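Local coordinates for protein tRNA modification GTPase MnmE (Chlorobium tepidum, PDB 3GEE) that probably uses GTP hydrolysis and bound folate to help add a carboxymethylaminomethyl group to the wobble uridine of certain tRNAs, at residues Ala29-Arg34 and Phe99-Gly104; Arg182-Ile187 and Glu444-Leu449; Thr348-Leu353 and Thr372-Ile377. All coordinates share one frame; numbering follows the deposited sequence.

Contact 1 (Ala29-Arg34 and Phe99-Gly104). With FON (N-{[4-({[(6R)-2-amino-5-formyl-4-oxo-1,4,5,6,7,8-hexahydropteridin-6-yl]methyl}amino)phenyl]carbonyl}-L-glutamic acid), chain C; FON (N-{[4-({[(6R)-2-amino-5-formyl-4-oxo-1,4,5,6,7,8-hexahydropteridin-6-yl]methyl}amino)phenyl]carbonyl}-L-glutamic acid), chain B.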
loop_
_atom_site.group_PDB
_atom_site.type_symbol
_atom_site.label_atom_id
_atom_site.label_comp_id
_atom_site.label_asym_id
_atom_site.label_seq_id
_atom_site.Cartn_x
_atom_site.Cartn_y
_atom_site.Cartn_z
ATOM N N ALA A 29 -5.475 6.658 1.838
ATOM C CA ALA A 29 -6.795 7.031 2.321
ATOM C C ALA A 29 -7.467 5.871 3.054
ATOM O O ALA A 29 -8.030 6.053 4.130
ATOM C CB ALA A 29 -7.650 7.491 1.180
ATOM N N LEU A 30 -7.399 4.674 2.484
ATOM C CA LEU A 30 -8.132 3.557 3.045
ATOM C C LEU A 30 -7.309 2.296 3.066
ATOM O O LEU A 30 -6.414 2.124 2.243
ATOM C CB LEU A 30 -9.393 3.289 2.224
ATOM C CG LEU A 30 -10.388 4.410 1.960
ATOM C CD1 LEU A 30 -11.356 3.929 0.922
ATOM C CD2 LEU A 30 -11.093 4.816 3.235
ATOM N N ALA A 31 -7.639 1.410 4.000
ATOM C CA ALA A 31 -7.070 0.073 4.074
ATOM C C ALA A 31 -8.196 -0.928 4.339
ATOM O O ALA A 31 -9.263 -0.547 4.819
ATOM C CB ALA A 31 -6.059 0.013 5.185
ATOM N N ILE A 32 -7.949 -2.203 4.046
ATOM C CA ILE A 32 -8.919 -3.265 4.287
ATOM C C ILE A 32 -8.327 -4.355 5.185
ATOM O O ILE A 32 -7.363 -5.027 4.802
ATOM C CB ILE A 32 -9.356 -3.947 2.967
ATOM C CG1 ILE A 32 -9.983 -2.945 2.002
ATOM C CG2 ILE A 32 -10.313 -5.110 3.242
ATOM C CD1 ILE A 32 -10.003 -3.441 0.570
ATOM N N VAL A 33 -8.897 -4.531 6.371
ATOM C CA VAL A 33 -8.630 -5.729 7.159
ATOM C C VAL A 33 -9.733 -6.722 6.819
ATOM O O VAL A 33 -10.922 -6.393 6.956
ATOM C CB VAL A 33 -8.619 -5.455 8.678
ATOM C CG1 VAL A 33 -8.480 -6.759 9.448
ATOM C CG2 VAL A 33 -7.485 -4.499 9.050
ATOM N N ARG A 34 -9.361 -7.919 6.356
ATOM C CA ARG A 34 -10.375 -8.929 6.014
ATOM C C ARG A 34 -10.287 -10.200 6.849
ATOM O O ARG A 34 -9.241 -10.840 6.926
ATOM C CB ARG A 34 -10.430 -9.229 4.502
ATOM C CG ARG A 34 -9.168 -9.782 3.881
ATOM C CD ARG A 34 -9.478 -10.979 2.990
ATOM N NE ARG A 34 -9.927 -10.647 1.638
ATOM C CZ ARG A 34 -9.376 -11.134 0.527
ATOM N NH1 ARG A 34 -8.345 -11.967 0.583
ATOM N NH2 ARG A 34 -9.860 -10.789 -0.653
ATOM N N PHE A 99 -13.571 -5.168 6.993
ATOM C CA PHE A 99 -13.529 -3.800 7.467
ATOM C C PHE A 99 -12.612 -3.002 6.558
ATOM O O PHE A 99 -11.460 -3.377 6.351
ATOM C CB PHE A 99 -13.015 -3.760 8.898
ATOM C CG PHE A 99 -13.850 -4.543 9.854
ATOM C CD1 PHE A 99 -14.971 -3.970 10.448
ATOM C CD2 PHE A 99 -13.528 -5.855 10.157
ATOM C CE1 PHE A 99 -15.754 -4.688 11.333
ATOM C CE2 PHE A 99 -14.312 -6.586 11.040
ATOM C CZ PHE A 99 -15.423 -5.997 11.630
ATOM N N THR A 100 -13.118 -1.925 5.978
ATOM C CA THR A 100 -12.214 -1.012 5.321
ATOM C C THR A 100 -12.150 0.246 6.175
ATOM O O THR A 100 -13.166 0.902 6.401
ATOM C CB THR A 100 -12.548 -0.734 3.828
ATOM O OG1 THR A 100 -12.860 0.648 3.643
ATOM C CG2 THR A 100 -13.675 -1.624 3.321
ATOM N N CYS A 101 -10.948 0.548 6.669
ATOM C CA CYS A 101 -10.731 1.630 7.634
ATOM C C CYS A 101 -9.828 2.705 7.053
ATOM O O CYS A 101 -9.399 2.592 5.905
ATOM C CB CYS A 101 -10.075 1.059 8.880
ATOM S SG CYS A 101 -8.485 0.321 8.513
ATOM N N HIS A 102 -9.538 3.739 7.846
ATOM C CA HIS A 102 -8.582 4.778 7.443
ATOM C C HIS A 102 -7.193 4.183 7.241
ATOM O O HIS A 102 -6.723 3.379 8.052
ATOM C CB HIS A 102 -8.541 5.916 8.456
ATOM C CG HIS A 102 -9.776 6.757 8.460
ATOM N ND1 HIS A 102 -10.736 6.665 9.445
ATOM C CD2 HIS A 102 -10.216 7.698 7.592
ATOM C CE1 HIS A 102 -11.707 7.522 9.190
ATOM N NE2 HIS A 102 -11.417 8.163 8.071
ATOM N N GLY A 103 -6.546 4.579 6.150
ATOM C CA GLY A 103 -5.344 3.898 5.684
ATOM C C GLY A 103 -4.031 4.320 6.313
ATOM O O GLY A 103 -3.022 4.421 5.623
ATOM N N GLY A 104 -4.043 4.567 7.618
ATOM C CA GLY A 104 -2.825 4.866 8.358
ATOM C C GLY A 104 -2.237 3.609 8.974
ATOM O O GLY A 104 -2.968 2.807 9.553
HETATM N N1 FON C . -14.744 2.405 3.927
HETATM C C2 FON C . -15.234 2.599 2.687
HETATM N NA2 FON C . -15.533 1.516 1.923
HETATM N N3 FON C . -15.439 3.842 2.176
HETATM C C4 FON C . -15.167 4.966 2.874
HETATM O O4 FON C . -15.379 6.077 2.344
HETATM C C4A FON C . -14.608 4.805 4.249
HETATM N N5 FON C . -14.273 5.799 5.176
HETATM C C6 FON C . -14.687 5.405 6.535
HETATM C C7 FON C . -13.650 4.345 6.888
HETATM N N8 FON C . -13.915 3.228 5.992
HETATM C C8A FON C . -14.419 3.423 4.740
HETATM C C9 FON C . -14.773 6.535 7.565
HETATM N N10 FON C . -15.576 7.658 7.100
HETATM C C11 FON C . -19.561 7.798 5.859
HETATM C C12 FON C . -19.101 8.550 6.938
HETATM C C13 FON C . -17.768 8.488 7.339
HETATM C C14 FON C . -16.871 7.655 6.675
HETATM C C15 FON C . -17.328 6.909 5.578
HETATM C C16 FON C . -18.664 6.970 5.174
HETATM C C FON C . -21.013 7.910 5.468
HETATM O O FON C . -21.468 7.180 4.600
HETATM N N FON C . -21.754 8.839 6.087
HETATM C CA FON C . -23.158 8.743 6.477
HETATM C CB FON C . -23.389 7.672 7.549
HETATM C CG FON C . -24.865 7.338 7.790
HETATM C CD FON C . -25.058 5.859 8.071
HETATM O OE1 FON C . -25.075 5.065 7.101
HETATM O OE2 FON C . -25.200 5.478 9.259
HETATM C CT FON C . -23.629 10.083 6.980
HETATM O O1 FON C . -24.730 10.533 6.585
HETATM O O2 FON C . -22.892 10.703 7.782
HETATM C CP1 FON C . -13.676 6.867 4.856
HETATM O O3 FON C . -12.572 7.119 5.307
HETATM N N1 FON B . -13.431 -6.928 -3.192
HETATM C C2 FON B . -13.772 -7.256 -1.930
HETATM N NA2 FON B . -14.356 -6.315 -1.143
HETATM N N3 FON B . -13.552 -8.497 -1.419
HETATM C C4 FON B . -12.977 -9.485 -2.140
HETATM O O4 FON B . -12.804 -10.602 -1.609
HETATM C C4A FON B . -12.567 -9.169 -3.540
HETATM N N5 FON B . -11.986 -10.015 -4.490
HETATM C C6 FON B . -12.571 -9.782 -5.824
HETATM C C7 FON B . -11.937 -8.454 -6.220
HETATM N N8 FON B . -12.492 -7.468 -5.303
HETATM C C8A FON B . -12.846 -7.801 -4.028
HETATM C C9 FON B . -12.352 -10.890 -6.857
HETATM N N10 FON B . -12.738 -12.204 -6.361
HETATM C C11 FON B . -16.411 -13.573 -4.920
HETATM C C12 FON B . -15.794 -14.153 -6.028
HETATM C C13 FON B . -14.569 -13.680 -6.495
HETATM C C14 FON B . -13.946 -12.603 -5.871
HETATM C C15 FON B . -14.557 -12.029 -4.746
HETATM C C16 FON B . -15.785 -12.501 -4.275
HETATM C C FON B . -17.733 -14.131 -4.457
HETATM O O FON B . -18.349 -13.573 -3.561
HETATM N N FON B . -18.177 -15.250 -5.045
HETATM C CA FON B . -19.558 -15.602 -5.362
HETATM C CB FON B . -20.167 -14.666 -6.412
HETATM C CG FON B . -21.683 -14.812 -6.575
HETATM C CD FON B . -22.343 -13.470 -6.834
HETATM O OE1 FON B . -22.559 -12.713 -5.858
HETATM O OE2 FON B . -22.657 -13.162 -8.010
HETATM C CT FON B . -19.611 -17.026 -5.852
HETATM O O1 FON B . -20.495 -17.794 -5.405
HETATM O O2 FON B . -18.759 -17.390 -6.695
HETATM C CP1 FON B . -11.069 -10.840 -4.211
HETATM O O3 FON B . -9.966 -10.738 -4.719
#
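Ala31 and Cys101 meet as a hydrogen-bonded pair of two antiparallel strands. Ala31 N gives a nearly straight bond to Cys101 O (2.9 Å, 166° at the hydrogen). Cys101 N returns one to Ala31 O at 2.7 Å. Val33 and Phe99 form the next such pair. Here Val33 N reaches Phe99 O at 2.8 Å, while the return bond is weak. The side chains of both pairs share a face that packs on Val108, Val111 and Met115 of helix 105-117. Cys101 SG sits between its own N and carbonyl carbon (chi1 61°), which brings it 4.1 Å from Ala31 CB. The Phe99 ring turns an edge to Val33 O.

The opposite face, with Ile32 and Thr100, is no solvent side but borders bound folinic acid. The two side chains lie side by side, with Ile32 CG1 3.8 Å from Thr100 CB. Thr100 O accepts a bond from N8 of one folinic acid, modelled at a doubtful 2.5 Å. Leu30 CD2 is 3.4 Å from the formyl oxygen O3 of that folinic acid. His102 sets one ring face over C7 of the same molecule, and Asp78 holds ND1. Arg34 NH2 makes a weak 3.1 Å bond to O4 of the other folinic acid. Leu30 packs on Arg34 of the second subunit, so both sites lie at the dimer interface of the folate-binding N-terminal domains of MnmE.

Contact 2 (Arg182-Ile187 and Glu444-Leu449)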
loop_
_atom_site.group_PDB
_atom_site.type_symbol
_atom_site.label_atom_id
_atom_site.label_comp_id
_atom_site.label_asym_id
_atom_site.label_seq_id
_atom_site.Cartn_x
_atom_site.Cartn_y
_atom_site.Cartn_z
ATOM N N ARG A 182 -14.615 -40.219 -21.193
ATOM C CA ARG A 182 -15.284 -40.983 -22.245
ATOM C C ARG A 182 -14.557 -42.285 -22.579
ATOM O O ARG A 182 -15.122 -43.368 -22.429
ATOM C CB ARG A 182 -15.437 -40.124 -23.505
ATOM C CG ARG A 182 -16.174 -40.793 -24.665
ATOM C CD ARG A 182 -16.237 -39.888 -25.892
ATOM N NE ARG A 182 -17.121 -38.735 -25.694
ATOM C CZ ARG A 182 -16.717 -37.510 -25.362
ATOM N NH1 ARG A 182 -15.427 -37.247 -25.184
ATOM N NH2 ARG A 182 -17.608 -36.540 -25.205
ATOM N N SER A 183 -13.310 -42.171 -23.024
ATOM C CA SER A 183 -12.536 -43.328 -23.466
ATOM C C SER A 183 -11.987 -44.162 -22.306
ATOM O O SER A 183 -11.688 -45.346 -22.479
ATOM C CB SER A 183 -11.402 -42.889 -24.397
ATOM O OG SER A 183 -11.916 -42.212 -25.532
ATOM N N CYS A 184 -11.865 -43.547 -21.132
ATOM C CA CYS A 184 -11.335 -44.230 -19.950
ATOM C C CYS A 184 -12.363 -45.163 -19.312
ATOM O O CYS A 184 -12.114 -46.363 -19.187
ATOM C CB CYS A 184 -10.818 -43.217 -18.926
ATOM S SG CYS A 184 -9.950 -43.937 -17.510
ATOM N N ALA A 185 -13.514 -44.611 -18.922
ATOM C CA ALA A 185 -14.602 -45.391 -18.321
ATOM C C ALA A 185 -15.167 -46.436 -19.286
ATOM O O ALA A 185 -15.832 -47.388 -18.868
ATOM C CB ALA A 185 -15.706 -44.472 -17.820
ATOM N N LEU A 186 -14.888 -46.243 -20.575
ATOM C CA LEU A 186 -15.257 -47.179 -21.634
ATOM C C LEU A 186 -14.502 -48.500 -21.481
ATOM O O LEU A 186 -14.994 -49.555 -21.889
ATOM C CB LEU A 186 -14.959 -46.549 -22.998
ATOM C CG LEU A 186 -15.673 -47.046 -24.259
ATOM C CD1 LEU A 186 -15.980 -45.876 -25.183
ATOM C CD2 LEU A 186 -14.866 -48.121 -24.985
ATOM N N ILE A 187 -13.309 -48.428 -20.896
ATOM C CA ILE A 187 -12.480 -49.610 -20.651
ATOM C C ILE A 187 -12.380 -49.910 -19.147
ATOM O O ILE A 187 -11.962 -50.998 -18.749
ATOM C CB ILE A 187 -11.077 -49.469 -21.311
ATOM C CG1 ILE A 187 -11.225 -49.096 -22.791
ATOM C CG2 ILE A 187 -10.269 -50.767 -21.170
ATOM C CD1 ILE A 187 -9.977 -48.534 -23.428
ATOM N N GLU A 444 -2.690 -46.813 -18.170
ATOM C CA GLU A 444 -2.116 -45.637 -18.827
ATOM C C GLU A 444 -3.135 -44.514 -19.017
ATOM O O GLU A 444 -2.797 -43.337 -18.889
ATOM C CB GLU A 444 -1.486 -46.016 -20.173
ATOM C CG GLU A 444 -0.377 -47.065 -20.091
ATOM C CD GLU A 444 0.750 -46.677 -19.144
ATOM O OE1 GLU A 444 1.293 -45.560 -19.275
ATOM O OE2 GLU A 444 1.094 -47.500 -18.270
ATOM N N LEU A 445 -4.376 -44.886 -19.325
ATOM C CA LEU A 445 -5.445 -43.913 -19.539
ATOM C C LEU A 445 -5.816 -43.200 -18.245
ATOM O O LEU A 445 -6.053 -41.990 -18.247
ATOM C CB LEU A 445 -6.682 -44.579 -20.147
ATOM C CG LEU A 445 -6.554 -45.324 -21.480
ATOM C CD1 LEU A 445 -7.882 -45.976 -21.813
ATOM C CD2 LEU A 445 -6.104 -44.406 -22.615
ATOM N N ARG A 446 -5.862 -43.956 -17.147
ATOM C CA ARG A 446 -6.100 -43.388 -15.819
ATOM C C ARG A 446 -4.930 -42.536 -15.344
ATOM O O ARG A 446 -5.114 -41.622 -14.539
ATOM C CB ARG A 446 -6.393 -44.476 -14.784
ATOM C CG ARG A 446 -7.871 -44.706 -14.531
ATOM C CD ARG A 446 -8.198 -44.573 -13.049
ATOM N NE ARG A 446 -8.238 -43.171 -12.625
ATOM C CZ ARG A 446 -8.506 -42.758 -11.389
ATOM N NH1 ARG A 446 -8.517 -41.463 -11.117
ATOM N NH2 ARG A 446 -8.764 -43.630 -10.422
ATOM N N ALA A 447 -3.735 -42.851 -15.839
ATOM C CA ALA A 447 -2.538 -42.074 -15.533
ATOM C C ALA A 447 -2.589 -40.694 -16.187
ATOM O O ALA A 447 -2.184 -39.704 -15.579
ATOM C CB ALA A 447 -1.288 -42.830 -15.962
ATOM N N ALA A 448 -3.098 -40.639 -17.418
ATOM C CA ALA A 448 -3.231 -39.386 -18.163
ATOM C C ALA A 448 -4.281 -38.461 -17.547
ATOM O O ALA A 448 -4.024 -37.272 -17.347
ATOM C CB ALA A 448 -3.558 -39.668 -19.615
ATOM N N LEU A 449 -5.457 -39.018 -17.252
ATOM C CA LEU A 449 -6.531 -38.290 -16.571
ATOM C C LEU A 449 -6.092 -37.813 -15.186
ATOM O O LEU A 449 -6.524 -36.757 -14.717
ATOM C CB LEU A 449 -7.802 -39.154 -16.488
ATOM C CG LEU A 449 -8.784 -38.968 -15.321
ATOM C CD1 LEU A 449 -10.220 -38.861 -15.803
ATOM C CD2 LEU A 449 -8.631 -40.086 -14.292
#
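Cys184 and Ile187 pack against Leu445 and Arg446 within the MnmE helical domain. This is helix packing by apolar side chains. No hydrogen bond runs between the two segments. Helix 179-185 and the residues that follow meet helix 441-456, which runs on past this point. The backbones come near each other at Cys184 and Leu445, whose CA atoms are 5.9 Å apart.

Two pairs of side chains carry the contact. The first is Ile187 with Leu445, which cross at about a right angle. They touch through their outer methyls, with Ile187 CD1 3.7 Å from Leu445 CD1. In Leu445, CD1 lies anti to CA (chi2 176°), and this extended branch is the one that meets Ile187 and Ser183. The same methyl lies 3.9 Å from Ser183 O, so Leu445 touches backbone as well as side chain. Other helices add to this apolar patch. Leu206 of helix 203-232 packs on Ser183 and Ile187. Ile210 of that helix and Ala428 of helix 412-432 pack on Leu445.

The second pair is Cys184 with Arg446. The CB of Cys184 points toward helix 441-456. Its sulphur is anti to the backbone N (chi1 -173°) and meets the root of the Arg446 side chain, not the guanidinium. The arginine chain then bends at chi2 and chi3. Arg446 also touches Glu188, just after 182-187, and is exposed to solvent. Cys184 itself is buried. Its SG stands 4.2 Å from Leu445 CB and 3.7 Å from Arg446 CG.

Contact 3 (Thr348-Leu353 and Thr372-Ile377). With GDP (guanosine-5'-diphosphate), chain D.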
loop_
_atom_site.group_PDB
_atom_site.type_symbol
_atom_site.label_atom_id
_atom_site.label_comp_id
_atom_site.label_asym_id
_atom_site.label_seq_id
_atom_site.Cartn_x
_atom_site.Cartn_y
_atom_site.Cartn_z
ATOM N N THR A 348 27.692 -11.977 -28.318
ATOM C CA THR A 348 29.001 -11.529 -27.837
ATOM C C THR A 348 29.031 -10.017 -27.719
ATOM O O THR A 348 28.835 -9.297 -28.701
ATOM C CB THR A 348 30.152 -12.010 -28.743
ATOM O OG1 THR A 348 30.082 -13.432 -28.876
ATOM C CG2 THR A 348 31.513 -11.630 -28.153
ATOM N N VAL A 349 29.279 -9.551 -26.503
ATOM C CA VAL A 349 29.242 -8.131 -26.204
ATOM C C VAL A 349 30.651 -7.621 -25.918
ATOM O O VAL A 349 31.209 -7.844 -24.837
ATOM C CB VAL A 349 28.302 -7.831 -25.020
ATOM C CG1 VAL A 349 28.044 -6.347 -24.922
ATOM C CG2 VAL A 349 26.987 -8.583 -25.176
ATOM N N ALA A 350 31.219 -6.946 -26.913
ATOM C CA ALA A 350 32.556 -6.383 -26.809
ATOM C C ALA A 350 32.494 -5.042 -26.089
ATOM O O ALA A 350 31.994 -4.057 -26.635
ATOM C CB ALA A 350 33.172 -6.233 -28.193
ATOM N N ASN A 351 32.991 -5.018 -24.854
ATOM C CA ASN A 351 32.904 -3.835 -23.998
ATOM C C ASN A 351 34.126 -2.915 -24.107
ATOM O O ASN A 351 35.159 -3.300 -24.658
ATOM C CB ASN A 351 32.674 -4.252 -22.542
ATOM C CG ASN A 351 32.137 -3.120 -21.681
ATOM O OD1 ASN A 351 31.503 -2.187 -22.179
ATOM N ND2 ASN A 351 32.389 -3.197 -20.380
ATOM N N LYS A 352 33.992 -1.698 -23.578
ATOM C CA LYS A 352 35.071 -0.704 -23.549
ATOM C C LYS A 352 35.402 -0.167 -24.948
ATOM O O LYS A 352 36.569 0.019 -25.300
ATOM C CB LYS A 352 36.322 -1.254 -22.841
ATOM C CG LYS A 352 36.096 -1.656 -21.389
ATOM C CD LYS A 352 37.416 -1.906 -20.675
ATOM C CE LYS A 352 37.220 -2.134 -19.179
ATOM N NZ LYS A 352 36.632 -3.468 -18.871
ATOM N N LEU A 353 34.356 0.085 -25.729
ATOM C CA LEU A 353 34.477 0.624 -27.085
ATOM C C LEU A 353 34.855 2.109 -27.090
ATOM O O LEU A 353 35.339 2.630 -28.099
ATOM C CB LEU A 353 33.167 0.399 -27.855
ATOM C CG LEU A 353 32.947 1.003 -29.249
ATOM C CD1 LEU A 353 33.723 0.247 -30.319
ATOM C CD2 LEU A 353 31.463 1.031 -29.587
ATOM N N THR A 372 30.038 -16.329 -33.471
ATOM C CA THR A 372 28.920 -15.695 -32.791
ATOM C C THR A 372 28.688 -14.312 -33.394
ATOM O O THR A 372 29.477 -13.859 -34.229
ATOM C CB THR A 372 29.204 -15.527 -31.291
ATOM O OG1 THR A 372 30.233 -14.546 -31.106
ATOM C CG2 THR A 372 29.634 -16.850 -30.666
ATOM N N GLU A 373 27.609 -13.651 -32.977
ATOM C CA GLU A 373 27.388 -12.259 -33.336
ATOM C C GLU A 373 27.949 -11.316 -32.279
ATOM O O GLU A 373 27.711 -11.489 -31.078
ATOM C CB GLU A 373 25.911 -11.971 -33.581
ATOM C CG GLU A 373 25.550 -11.869 -35.057
ATOM C CD GLU A 373 24.389 -10.920 -35.312
ATOM O OE1 GLU A 373 23.391 -10.986 -34.563
ATOM O OE2 GLU A 373 24.475 -10.112 -36.266
ATOM N N VAL A 374 28.689 -10.310 -32.743
ATOM C CA VAL A 374 29.389 -9.378 -31.859
ATOM C C VAL A 374 28.770 -7.983 -31.913
ATOM O O VAL A 374 28.379 -7.505 -32.983
ATOM C CB VAL A 374 30.905 -9.315 -32.195
ATOM C CG1 VAL A 374 31.629 -8.323 -31.301
ATOM C CG2 VAL A 374 31.536 -10.688 -32.057
ATOM N N ILE A 375 28.674 -7.345 -30.748
ATOM C CA ILE A 375 28.205 -5.966 -30.647
ATOM C C ILE A 375 29.169 -5.113 -29.824
ATOM O O ILE A 375 29.567 -5.495 -28.718
ATOM C CB ILE A 375 26.768 -5.885 -30.078
ATOM C CG1 ILE A 375 25.772 -6.387 -31.124
ATOM C CG2 ILE A 375 26.410 -4.449 -29.679
ATOM C CD1 ILE A 375 24.418 -6.727 -30.575
ATOM N N GLY A 376 29.541 -3.967 -30.389
ATOM C CA GLY A 376 30.380 -2.989 -29.708
ATOM C C GLY A 376 29.607 -2.233 -28.646
ATOM O O GLY A 376 28.536 -1.678 -28.914
ATOM N N ILE A 377 30.164 -2.209 -27.438
ATOM C CA ILE A 377 29.505 -1.620 -26.277
ATOM C C ILE A 377 30.463 -0.794 -25.431
ATOM O O ILE A 377 31.600 -1.199 -25.180
ATOM C CB ILE A 377 28.816 -2.718 -25.407
ATOM C CG1 ILE A 377 27.458 -3.107 -26.001
ATOM C CG2 ILE A 377 28.663 -2.293 -23.943
ATOM C CD1 ILE A 377 26.497 -1.950 -26.201
HETATM P PB GDP D . 32.976 -6.895 -13.428
HETATM O O1B GDP D . 31.513 -6.981 -13.068
HETATM O O2B GDP D . 33.401 -8.131 -14.183
HETATM O O3B GDP D . 33.796 -6.755 -12.169
HETATM O O3A GDP D . 33.218 -5.613 -14.359
HETATM P PA GDP D . 32.860 -4.139 -13.828
HETATM O O1A GDP D . 31.520 -3.707 -14.357
HETATM O O2A GDP D . 32.886 -4.086 -12.318
HETATM O "O5'" GDP D . 34.018 -3.221 -14.463
HETATM C "C5'" GDP D . 35.346 -3.283 -13.945
HETATM C "C4'" GDP D . 36.055 -1.969 -14.235
HETATM O "O4'" GDP D . 36.048 -1.713 -15.643
HETATM C "C3'" GDP D . 35.357 -0.804 -13.553
HETATM O "O3'" GDP D . 36.185 -0.291 -12.503
HETATM C "C2'" GDP D . 35.093 0.223 -14.647
HETATM O "O2'" GDP D . 35.698 1.488 -14.353
HETATM C "C1'" GDP D . 35.691 -0.356 -15.921
HETATM N N9 GDP D . 34.714 -0.299 -17.037
HETATM C C8 GDP D . 33.609 -1.059 -17.155
HETATM N N7 GDP D . 32.928 -0.764 -18.291
HETATM C C5 GDP D . 33.605 0.205 -18.929
HETATM C C6 GDP D . 33.439 0.973 -20.190
HETATM O O6 GDP D . 32.464 0.777 -20.948
HETATM N N1 GDP D . 34.366 1.895 -20.490
HETATM C C2 GDP D . 35.429 2.138 -19.696
HETATM N N2 GDP D . 36.316 3.088 -20.081
HETATM N N3 GDP D . 35.645 1.468 -18.528
HETATM C C4 GDP D . 34.783 0.509 -18.100
#
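Leu353 N reaches Ile377 O from an unusual direction, 40° above the carbonyl plane, at 3.1 Å. The chain turns at Lys352, whose phi is positive (69°), and this probably helps bring Leu353 N to Ile377 O. Before the turn the strands pair in parallel. Ala350 N binds Ile375 O at 2.8 Å, and Ile377 N binds Ala350 O at 2.7 Å. Val349 CG1 meets Ile377 CG1 at 3.5 Å, and Leu388 of helix 385-392 also packs on Ile377. On the opposite face from Val349, Val374 CG1 lies 4.1 Å from Ala350 CB.

Asn351 has CG anti to its backbone N (chi1 -162°). Its amide joins the P-loop to the chain at Ala379. OD1 accepts a bond from Ala379 N and a weak one from Lys352 N. ND2 is bonded to Ala244 O of the P-loop and lies 3.3 Å from GDP N7. An alanine here would probably leave Ala244 O and Ala379 N without these partners and let the loops round the guanine shift. Lys352 CE lies 3.8 Å from GDP C4, while its NZ is bonded to Asn243 O. Asp354, hydrogen-bonded to GDP, lies two residues after Lys352. Asn351, Lys352 and Asp354 fit the NKxD guanine-recognition motif, placed at the end of a beta-strand as in other G domains.

From the N terminus, contact 1 comes first. It closes a loop of 64 residues inside the folate-binding domain, joining strands 30-36 and 96-102 of one mixed sheet. Contact 2 opens only after contact 1 has closed. It spans 256 residues and brings helix 441-456 back to helix 179-185 in the helical domain. Contact 3 falls within that span. It closes a short beta-alpha-beta unit through helix 360-370 in the G domain, which is thus inserted in the helical part of the chain. No two contacts cross. They lie well apart, with centres 50 to 55 Å from one another.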